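Local coordinates for replication protein B (Plasmid RSF1010, PDB 3H25) that acts as a DNA primase in plasmid replication, its N-terminal catalytic domain binding the initiator DNA hairpin, at residues A[36-41]-A[63-68]; A[18-23]-A[161-166]. All coordinates share one frame; numbering follows the deposited sequence.

Contact 1: residues A[36-41]-A[63-68]; sequences FDIGVR and PWLKRM. With nucleotides of chain B.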
loop_
_atom_site.group_PDB
_atom_site.type_symbol
_atom_site.label_atom_id
_atom_site.label_comp_id
_atom_site.label_asym_id
_atom_site.label_seq_id
_atom_site.Cartn_x
_atom_site.Cartn_y
_atom_site.Cartn_z
ATOM N N PHE A 36 -11.482 1.084 4.522
ATOM C CA PHE A 36 -10.653 0.775 3.355
ATOM C C PHE A 36 -11.439 0.847 2.046
ATOM O O PHE A 36 -12.645 0.599 2.021
ATOM C CB PHE A 36 -10.072 -0.638 3.471
ATOM C CG PHE A 36 -9.152 -0.840 4.639
ATOM C CD1 PHE A 36 -9.635 -1.348 5.842
ATOM C CD2 PHE A 36 -7.791 -0.560 4.528
ATOM C CE1 PHE A 36 -8.786 -1.550 6.923
ATOM C CE2 PHE A 36 -6.932 -0.764 5.604
ATOM C CZ PHE A 36 -7.432 -1.261 6.804
ATOM N N ASP A 37 -10.740 1.182 0.963
ATOM C CA ASP A 37 -11.238 0.946 -0.389
ATOM C C ASP A 37 -10.720 -0.407 -0.863
ATOM O O ASP A 37 -9.509 -0.650 -0.859
ATOM C CB ASP A 37 -10.770 2.039 -1.359
ATOM C CG ASP A 37 -11.526 3.344 -1.198
ATOM O OD1 ASP A 37 -12.697 3.327 -0.761
ATOM O OD2 ASP A 37 -10.945 4.398 -1.527
ATOM N N ILE A 38 -11.634 -1.285 -1.262
ATOM C CA ILE A 38 -11.259 -2.587 -1.806
ATOM C C ILE A 38 -11.508 -2.609 -3.308
ATOM O O ILE A 38 -12.649 -2.495 -3.764
ATOM C CB ILE A 38 -12.012 -3.757 -1.108
ATOM C CG1 ILE A 38 -11.766 -3.751 0.410
ATOM C CG2 ILE A 38 -11.638 -5.107 -1.736
ATOM C CD1 ILE A 38 -10.315 -3.951 0.840
ATOM N N GLY A 39 -10.425 -2.744 -4.066
ATOM C CA GLY A 39 -10.492 -2.782 -5.521
ATOM C C GLY A 39 -10.484 -4.203 -6.044
ATOM O O GLY A 39 -9.630 -5.006 -5.664
ATOM N N VAL A 40 -11.450 -4.514 -6.906
ATOM C CA VAL A 40 -11.533 -5.834 -7.537
ATOM C C VAL A 40 -11.414 -5.666 -9.054
ATOM O O VAL A 40 -12.360 -5.250 -9.726
ATOM C CB VAL A 40 -12.834 -6.599 -7.153
ATOM C CG1 VAL A 40 -12.753 -8.042 -7.599
ATOM C CG2 VAL A 40 -13.080 -6.546 -5.651
ATOM N N ARG A 41 -10.233 -5.985 -9.578
ATOM C CA ARG A 41 -9.907 -5.747 -10.979
ATOM C C ARG A 41 -10.153 -6.992 -11.822
ATOM O O ARG A 41 -9.607 -8.062 -11.541
ATOM C CB ARG A 41 -8.452 -5.283 -11.105
ATOM C CG ARG A 41 -8.034 -4.778 -12.481
ATOM C CD ARG A 41 -6.598 -4.276 -12.438
ATOM N NE ARG A 41 -5.952 -4.271 -13.751
ATOM C CZ ARG A 41 -5.822 -3.199 -14.532
ATOM N NH1 ARG A 41 -5.213 -3.309 -15.707
ATOM N NH2 ARG A 41 -6.298 -2.019 -14.147
ATOM N N PRO A 63 -15.500 -14.271 1.895
ATOM C CA PRO A 63 -16.012 -15.314 0.991
ATOM C C PRO A 63 -16.305 -14.820 -0.430
ATOM O O PRO A 63 -16.022 -15.536 -1.394
ATOM C CB PRO A 63 -17.307 -15.767 1.674
ATOM C CG PRO A 63 -17.104 -15.447 3.104
ATOM C CD PRO A 63 -16.326 -14.172 3.115
ATOM N N TRP A 64 -16.866 -13.617 -0.557
ATOM C CA TRP A 64 -17.118 -13.019 -1.869
ATOM C C TRP A 64 -15.807 -12.688 -2.569
ATOM O O TRP A 64 -15.644 -12.967 -3.757
ATOM C CB TRP A 64 -17.991 -11.767 -1.746
ATOM C CG TRP A 64 -18.220 -11.058 -3.055
ATOM C CD1 TRP A 64 -19.060 -11.445 -4.062
ATOM C CD2 TRP A 64 -17.602 -9.839 -3.494
ATOM N NE1 TRP A 64 -19.003 -10.544 -5.101
ATOM C CE2 TRP A 64 -18.118 -9.548 -4.779
ATOM C CE3 TRP A 64 -16.662 -8.965 -2.928
ATOM C CZ2 TRP A 64 -17.724 -8.420 -5.510
ATOM C CZ3 TRP A 64 -16.271 -7.843 -3.655
ATOM C CH2 TRP A 64 -16.803 -7.582 -4.932
ATOM N N LEU A 65 -14.874 -12.100 -1.824
ATOM C CA LEU A 65 -13.543 -11.798 -2.340
ATOM C C LEU A 65 -12.813 -13.068 -2.785
ATOM O O LEU A 65 -12.076 -13.046 -3.769
ATOM C CB LEU A 65 -12.719 -11.040 -1.297
ATOM C CG LEU A 65 -13.146 -9.624 -0.891
ATOM C CD1 LEU A 65 -12.351 -9.160 0.323
ATOM C CD2 LEU A 65 -13.000 -8.632 -2.044
ATOM N N LYS A 66 -13.030 -14.166 -2.061
ATOM C CA LYS A 66 -12.500 -15.479 -2.436
ATOM C C LYS A 66 -13.091 -15.962 -3.761
ATOM O O LYS A 66 -12.377 -16.517 -4.600
ATOM C CB LYS A 66 -12.778 -16.516 -1.340
ATOM C CG LYS A 66 -11.842 -16.466 -0.138
ATOM C CD LYS A 66 -11.967 -17.744 0.680
ATOM C CE LYS A 66 -10.954 -17.806 1.820
ATOM N NZ LYS A 66 -11.468 -17.187 3.071
ATOM N N ARG A 67 -14.394 -15.744 -3.936
ATOM C CA ARG A 67 -15.103 -16.165 -5.143
ATOM C C ARG A 67 -14.650 -15.393 -6.384
ATOM O O ARG A 67 -14.330 -15.996 -7.413
ATOM C CB ARG A 67 -16.617 -16.030 -4.956
ATOM C CG ARG A 67 -17.420 -16.506 -6.156
ATOM C CD ARG A 67 -18.894 -16.167 -6.023
ATOM N NE ARG A 67 -19.629 -16.485 -7.247
ATOM C CZ ARG A 67 -20.097 -17.692 -7.560
ATOM N NH1 ARG A 67 -19.919 -18.724 -6.743
ATOM N NH2 ARG A 67 -20.748 -17.868 -8.702
ATOM N N MET A 68 -14.630 -14.065 -6.277
ATOM C CA MET A 68 -14.209 -13.193 -7.372
ATOM C C MET A 68 -12.773 -13.497 -7.802
ATOM O O MET A 68 -12.476 -13.545 -8.997
ATOM C CB MET A 68 -14.349 -11.721 -6.974
ATOM C CG MET A 68 -15.778 -11.266 -6.693
ATOM S SD MET A 68 -16.725 -10.765 -8.153
ATOM C CE MET A 68 -17.502 -12.303 -8.649
ATOM P P DC B 7 -20.126 -18.441 -2.549
ATOM O OP1 DC B 7 -20.249 -19.038 -1.199
ATOM O OP2 DC B 7 -20.959 -18.942 -3.665
ATOM O "O5'" DC B 7 -20.362 -16.865 -2.458
ATOM C "C5'" DC B 7 -19.849 -16.113 -1.369
ATOM C "C4'" DC B 7 -20.743 -14.914 -1.125
ATOM O "O4'" DC B 7 -20.685 -14.054 -2.288
ATOM C "C3'" DC B 7 -22.213 -15.263 -0.908
ATOM O "O3'" DC B 7 -22.644 -14.726 0.342
ATOM C "C2'" DC B 7 -22.944 -14.652 -2.107
ATOM C "C1'" DC B 7 -21.978 -13.575 -2.589
ATOM N N1 DC B 7 -22.037 -13.264 -4.060
ATOM C C2 DC B 7 -22.280 -11.949 -4.497
ATOM O O2 DC B 7 -22.452 -11.040 -3.674
ATOM N N3 DC B 7 -22.319 -11.698 -5.832
ATOM C C4 DC B 7 -22.130 -12.684 -6.712
ATOM N N4 DC B 7 -22.182 -12.379 -8.010
ATOM C C5 DC B 7 -21.882 -14.027 -6.295
ATOM C C6 DC B 7 -21.843 -14.265 -4.976
ATOM P P DC B 6 -14.278 -21.192 0.016
ATOM O OP1 DC B 6 -14.487 -20.542 1.329
ATOM O OP2 DC B 6 -14.347 -22.667 -0.080
ATOM O "O5'" DC B 6 -15.304 -20.578 -1.045
ATOM C "C5'" DC B 6 -15.583 -19.182 -1.066
ATOM C "C4'" DC B 6 -16.367 -18.782 -2.310
ATOM O "O4'" DC B 6 -15.591 -19.037 -3.511
ATOM C "C3'" DC B 6 -17.702 -19.485 -2.529
ATOM O "O3'" DC B 6 -18.606 -18.515 -3.031
ATOM C "C2'" DC B 6 -17.385 -20.556 -3.574
ATOM C "C1'" DC B 6 -16.326 -19.843 -4.413
ATOM N N1 DC B 6 -15.327 -20.695 -5.139
ATOM C C2 DC B 6 -15.133 -20.533 -6.522
ATOM O O2 DC B 6 -15.805 -19.703 -7.148
ATOM N N3 DC B 6 -14.207 -21.305 -7.152
ATOM C C4 DC B 6 -13.490 -22.197 -6.462
ATOM N N4 DC B 6 -12.593 -22.931 -7.127
ATOM C C5 DC B 6 -13.667 -22.377 -5.055
ATOM C C6 DC B 6 -14.583 -21.611 -4.446
ATOM P P DT B 5 -10.119 -24.466 -4.419
ATOM O OP1 DT B 5 -11.462 -25.076 -4.502
ATOM O OP2 DT B 5 -9.499 -23.951 -5.659
ATOM O "O5'" DT B 5 -10.150 -23.281 -3.349
ATOM C "C5'" DT B 5 -10.943 -23.354 -2.164
ATOM C "C4'" DT B 5 -11.020 -21.988 -1.503
ATOM O "O4'" DT B 5 -9.945 -21.146 -2.000
ATOM C "C3'" DT B 5 -12.325 -21.234 -1.750
ATOM O "O3'" DT B 5 -12.847 -20.729 -0.526
ATOM C "C2'" DT B 5 -11.945 -20.094 -2.689
ATOM C "C1'" DT B 5 -10.459 -19.898 -2.417
ATOM N N1 DT B 5 -9.715 -19.401 -3.619
ATOM C C2 DT B 5 -9.330 -18.073 -3.663
ATOM O O2 DT B 5 -9.547 -17.263 -2.778
ATOM N N3 DT B 5 -8.664 -17.713 -4.806
ATOM C C4 DT B 5 -8.348 -18.514 -5.887
ATOM O O4 DT B 5 -7.742 -18.063 -6.857
ATOM C C5 DT B 5 -8.780 -19.892 -5.784
ATOM C C7 DT B 5 -8.502 -20.871 -6.887
ATOM C C6 DT B 5 -9.435 -20.263 -4.669
#

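Contact 2: residues A[18-23]-A[161-166]; sequences DRTLQA and AGFTNR. With nucleotides of chain B.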
loop_
_atom_site.group_PDB
_atom_site.type_symbol
_atom_site.label_atom_id
_atom_site.label_comp_id
_atom_site.label_asym_id
_atom_site.label_seq_id
_atom_site.Cartn_x
_atom_site.Cartn_y
_atom_site.Cartn_z
ATOM N N ASP A 18 -7.999 -20.535 8.052
ATOM C CA ASP A 18 -7.123 -20.658 6.849
ATOM C C ASP A 18 -6.197 -19.446 6.679
ATOM O O ASP A 18 -6.367 -18.417 7.340
ATOM C CB ASP A 18 -7.964 -20.878 5.581
ATOM C CG ASP A 18 -8.647 -22.246 5.544
ATOM O OD1 ASP A 18 -8.069 -23.240 6.045
ATOM O OD2 ASP A 18 -9.767 -22.326 4.992
ATOM N N ARG A 19 -5.233 -19.584 5.771
ATOM C CA ARG A 19 -4.149 -18.617 5.589
ATOM C C ARG A 19 -4.569 -17.290 4.951
ATOM O O ARG A 19 -3.915 -16.265 5.162
ATOM C CB ARG A 19 -3.015 -19.249 4.778
ATOM C CG ARG A 19 -2.455 -20.531 5.381
ATOM C CD ARG A 19 -1.115 -20.893 4.765
ATOM N NE ARG A 19 -0.434 -21.947 5.516
ATOM C CZ ARG A 19 0.340 -21.742 6.580
ATOM N NH1 ARG A 19 0.545 -20.513 7.043
ATOM N NH2 ARG A 19 0.915 -22.773 7.186
ATOM N N THR A 20 -5.643 -17.315 4.165
ATOM C CA THR A 20 -6.167 -16.111 3.517
ATOM C C THR A 20 -6.673 -15.107 4.552
ATOM O O THR A 20 -6.281 -13.938 4.540
ATOM C CB THR A 20 -7.288 -16.457 2.503
ATOM O OG1 THR A 20 -6.701 -16.998 1.315
ATOM C CG2 THR A 20 -8.111 -15.224 2.133
ATOM N N LEU A 21 -7.531 -15.587 5.449
ATOM C CA LEU A 21 -8.143 -14.769 6.491
ATOM C C LEU A 21 -7.105 -14.176 7.448
ATOM O O LEU A 21 -7.216 -13.014 7.841
ATOM C CB LEU A 21 -9.175 -15.599 7.257
ATOM C CG LEU A 21 -10.049 -14.903 8.300
ATOM C CD1 LEU A 21 -11.279 -14.264 7.666
ATOM C CD2 LEU A 21 -10.438 -15.889 9.384
ATOM N N GLN A 22 -6.104 -14.981 7.813
ATOM C CA GLN A 22 -4.994 -14.533 8.659
ATOM C C GLN A 22 -4.170 -13.423 8.015
ATOM O O GLN A 22 -3.738 -12.492 8.698
ATOM C CB GLN A 22 -4.078 -15.703 9.032
ATOM C CG GLN A 22 -4.255 -16.224 10.460
ATOM C CD GLN A 22 -5.308 -17.312 10.579
ATOM O OE1 GLN A 22 -6.412 -17.194 10.039
ATOM N NE2 GLN A 22 -4.972 -18.378 11.298
ATOM N N ALA A 23 -3.956 -13.529 6.705
ATOM C CA ALA A 23 -3.182 -12.538 5.956
ATOM C C ALA A 23 -3.905 -11.194 5.870
ATOM O O ALA A 23 -3.285 -10.144 6.045
ATOM C CB ALA A 23 -2.845 -13.062 4.562
ATOM N N ALA A 161 -2.992 -9.146 0.492
ATOM C CA ALA A 161 -2.462 -10.490 0.710
ATOM C C ALA A 161 -3.566 -11.483 1.074
ATOM O O ALA A 161 -4.599 -11.107 1.636
ATOM C CB ALA A 161 -1.383 -10.470 1.781
ATOM N N GLY A 162 -3.337 -12.751 0.744
ATOM C CA GLY A 162 -4.314 -13.805 0.986
ATOM C C GLY A 162 -5.097 -14.150 -0.264
ATOM O O GLY A 162 -6.007 -14.982 -0.228
ATOM N N PHE A 163 -4.745 -13.506 -1.373
ATOM C CA PHE A 163 -5.388 -13.765 -2.657
ATOM C C PHE A 163 -4.364 -14.122 -3.723
ATOM O O PHE A 163 -3.184 -13.814 -3.591
ATOM C CB PHE A 163 -6.239 -12.570 -3.090
ATOM C CG PHE A 163 -7.342 -12.245 -2.134
ATOM C CD1 PHE A 163 -8.530 -12.970 -2.152
ATOM C CD2 PHE A 163 -7.192 -11.227 -1.200
ATOM C CE1 PHE A 163 -9.555 -12.684 -1.256
ATOM C CE2 PHE A 163 -8.211 -10.931 -0.303
ATOM C CZ PHE A 163 -9.397 -11.661 -0.333
ATOM N N THR A 164 -4.835 -14.785 -4.772
ATOM C CA THR A 164 -3.991 -15.234 -5.869
ATOM C C THR A 164 -3.724 -14.096 -6.857
ATOM O O THR A 164 -4.617 -13.298 -7.157
ATOM C CB THR A 164 -4.650 -16.435 -6.581
ATOM O OG1 THR A 164 -4.735 -17.537 -5.669
ATOM C CG2 THR A 164 -3.858 -16.864 -7.799
ATOM N N ASN A 165 -2.486 -14.019 -7.343
ATOM C CA ASN A 165 -2.122 -13.084 -8.404
ATOM C C ASN A 165 -2.576 -13.638 -9.755
ATOM O O ASN A 165 -2.115 -14.698 -10.189
ATOM C CB ASN A 165 -0.610 -12.820 -8.399
ATOM C CG ASN A 165 -0.217 -11.593 -9.215
ATOM O OD1 ASN A 165 -0.864 -11.245 -10.205
ATOM N ND2 ASN A 165 0.859 -10.937 -8.802
ATOM N N ARG A 166 -3.482 -12.916 -10.410
ATOM C CA ARG A 166 -4.142 -13.413 -11.620
ATOM C C ARG A 166 -3.462 -13.031 -12.938
ATOM O O ARG A 166 -3.643 -13.716 -13.948
ATOM C CB ARG A 166 -5.621 -13.004 -11.633
ATOM C CG ARG A 166 -6.512 -13.863 -10.740
ATOM C CD ARG A 166 -6.622 -15.290 -11.277
ATOM N NE ARG A 166 -7.402 -16.156 -10.399
ATOM C CZ ARG A 166 -7.489 -17.479 -10.526
ATOM N NH1 ARG A 166 -6.840 -18.107 -11.497
ATOM N NH2 ARG A 166 -8.228 -18.177 -9.674
ATOM P P DT B 3 0.965 -23.199 0.413
ATOM O OP1 DT B 3 1.864 -24.309 0.807
ATOM O OP2 DT B 3 1.109 -22.561 -0.915
ATOM O "O5'" DT B 3 -0.551 -23.685 0.559
ATOM C "C5'" DT B 3 -1.045 -24.219 1.785
ATOM C "C4'" DT B 3 -2.568 -24.268 1.793
ATOM O "O4'" DT B 3 -3.105 -22.989 2.216
ATOM C "C3'" DT B 3 -3.242 -24.578 0.460
ATOM O "O3'" DT B 3 -4.342 -25.445 0.702
ATOM C "C2'" DT B 3 -3.695 -23.210 -0.048
ATOM C "C1'" DT B 3 -4.017 -22.491 1.254
ATOM N N1 DT B 3 -3.879 -21.001 1.218
ATOM C C2 DT B 3 -5.010 -20.201 1.209
ATOM O O2 DT B 3 -6.152 -20.628 1.217
ATOM N N3 DT B 3 -4.756 -18.851 1.188
ATOM C C4 DT B 3 -3.518 -18.231 1.180
ATOM O O4 DT B 3 -3.405 -17.009 1.161
ATOM C C5 DT B 3 -2.380 -19.120 1.192
ATOM C C7 DT B 3 -0.982 -18.579 1.184
ATOM C C6 DT B 3 -2.612 -20.441 1.214
ATOM P P DT B 5 -10.119 -24.466 -4.419
ATOM O OP1 DT B 5 -11.462 -25.076 -4.502
ATOM O OP2 DT B 5 -9.499 -23.951 -5.659
ATOM O "O5'" DT B 5 -10.150 -23.281 -3.349
ATOM C "C5'" DT B 5 -10.943 -23.354 -2.164
ATOM C "C4'" DT B 5 -11.020 -21.988 -1.503
ATOM O "O4'" DT B 5 -9.945 -21.146 -2.000
ATOM C "C3'" DT B 5 -12.325 -21.234 -1.750
ATOM O "O3'" DT B 5 -12.847 -20.729 -0.526
ATOM C "C2'" DT B 5 -11.945 -20.094 -2.689
ATOM C "C1'" DT B 5 -10.459 -19.898 -2.417
ATOM N N1 DT B 5 -9.715 -19.401 -3.619
ATOM C C2 DT B 5 -9.330 -18.073 -3.663
ATOM O O2 DT B 5 -9.547 -17.263 -2.778
ATOM N N3 DT B 5 -8.664 -17.713 -4.806
ATOM C C4 DT B 5 -8.348 -18.514 -5.887
ATOM O O4 DT B 5 -7.742 -18.063 -6.857
ATOM C C5 DT B 5 -8.780 -19.892 -5.784
ATOM C C7 DT B 5 -8.502 -20.871 -6.887
ATOM C C6 DT B 5 -9.435 -20.263 -4.669
ATOM P P DC B 2 6.378 -22.310 3.679
ATOM O OP1 DC B 2 6.976 -23.510 3.050
ATOM O OP2 DC B 2 6.333 -21.032 2.930
ATOM O "O5'" DC B 2 4.895 -22.668 4.163
ATOM C "C5'" DC B 2 3.900 -23.032 3.225
ATOM C "C4'" DC B 2 2.744 -22.046 3.221
ATOM O "O4'" DC B 2 3.049 -20.853 3.986
ATOM C "C3'" DC B 2 2.369 -21.556 1.830
ATOM O "O3'" DC B 2 1.082 -22.044 1.506
ATOM C "C2'" DC B 2 2.381 -20.034 1.919
ATOM C "C1'" DC B 2 2.301 -19.800 3.421
ATOM N N1 DC B 2 2.844 -18.466 3.826
ATOM C C2 DC B 2 1.953 -17.427 4.162
ATOM O O2 DC B 2 0.729 -17.620 4.133
ATOM N N3 DC B 2 2.465 -16.218 4.520
ATOM C C4 DC B 2 3.788 -16.025 4.543
ATOM N N4 DC B 2 4.233 -14.817 4.903
ATOM C C5 DC B 2 4.710 -17.065 4.202
ATOM C C6 DC B 2 4.199 -18.253 3.852
#

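Contact 1: residues A[36-41]-A[63-68]
The first torsions of Val40 and Trp64 bring a methyl and an indole together. In Val40, CG1 is anti to the backbone N (chi1 -169°), and CG2 lies beside that N. Trp64 holds CG anti to its own N (chi1 177°), which carries the far end of the indole back to the strand. Val40 CG2 lies 3.9 Å from Trp64 CH2, an oblique approach to the ring. The other methyl, Val40 CG1, is 4.1 Å from Met68 CB. One step along the strand face, Ile38 CG2 touches Leu65 CD2 at 3.8 Å, the two side chains crossing at about a right angle. The contact joins helix 62-70 to strand 35-42 of an antiparallel sheet. The two segments run nearly alongside, at 24° and with axes 10.4 Å apart.

The pyrrole end of the Trp64 indole, at CD1, is 3.3 Å from C2 of DC7 of chain B. The O4' of the same nucleotide lies in the ring plane at the edge. Met68 CG lies over one indole face, toward its rim, and Arg51 adds a cation-pi contact.

Arg67, on the same helix, lies on the DNA. Its extended chain runs past both cytidines: CB is 3.5 Å from O4' of DC6 of chain B, and NE is 3.5 Å from C5 of DC7 of chain B. NH1 reaches to 3.3 Å from OP2 of DC7 of chain B. A leucine here would probably leave that phosphate without this nearby positive charge. The helix meets the strand with apolar groups alone, and no hydrogen bond crosses. The indole touches both strand and DNA, while Arg67 offers the DNA an aliphatic chain and a cation, consistent with a helix anchored on the sheet and used as a DNA-binding surface.

Contact 2: residues A[18-23]-A[161-166]
Thr20 is the polar centre here, where the first turn of helix 19-31 meets the 161-166 loop of the mixed alpha-beta primase domain. Its OG1 sits beside its own backbone N, anti to the carbonyl carbon, which sets it between Gly162 O and a DNA base. OG1 donates to Gly162 O at 2.6 Å, with a C=O...donor angle of 137° and a tilt of 15° from the carbonyl plane. The same OG1 accepts from N3 of DT3 of chain B at 2.7 Å, along a nearly straight N-H (168°). The hydroxyl thus bridges the loop carbonyl and the thymine, and these two bonds fix its rotation. Beside this pair, Ala23 CB packs on Ala161 CB at 4.1 Å. Gly162 fits close to the helix, since a CB on it would run into Thr20 O.

Arg19 lies along the DNA. Its CB is 3.6 Å from C5 of DT3 of chain B, and the O4' of DC2 of chain B sits over the centre of its guanidinium face. Farther along the loop, Thr164 OG1 gives a weak hydrogen bond to O4 of DT5 of chain B.

An outer layer sets these groups in place. Gln27 OE1 takes the Ala161 N-H, and Asn165 ND2 binds Thr114 O. Asp74 OD1 accepts from Arg166 N, while Arg166 NE is held by Asn69 O. At the end of that tethered side chain, Arg166 NH2 lies 2.9 Å from O4 of DT5 of chain B.

Overall arrangement
Contacts 1 and 2 lie side by side, their centres 11 Å apart. Helix 62-70 is the link. In contact 1 it packs on the sheet, and its flank also meets contact 2. Leu65 CB is 3.5 Å from Phe163 CZ, and Lys66 CE is 3.9 Å from Thr20 CG2. Together they line one DNA-binding face. Contact 2 touches DC2 and DT3 of chain B, and contact 1 touches DC6 and DC7 of chain B. DT5 of chain B is shared: Lys66 CB of contact 1 is 3.6 Å from its O2, while Thr164 and Arg166 of contact 2 take the O4 end. The two contacts thus hold successive parts of one strand.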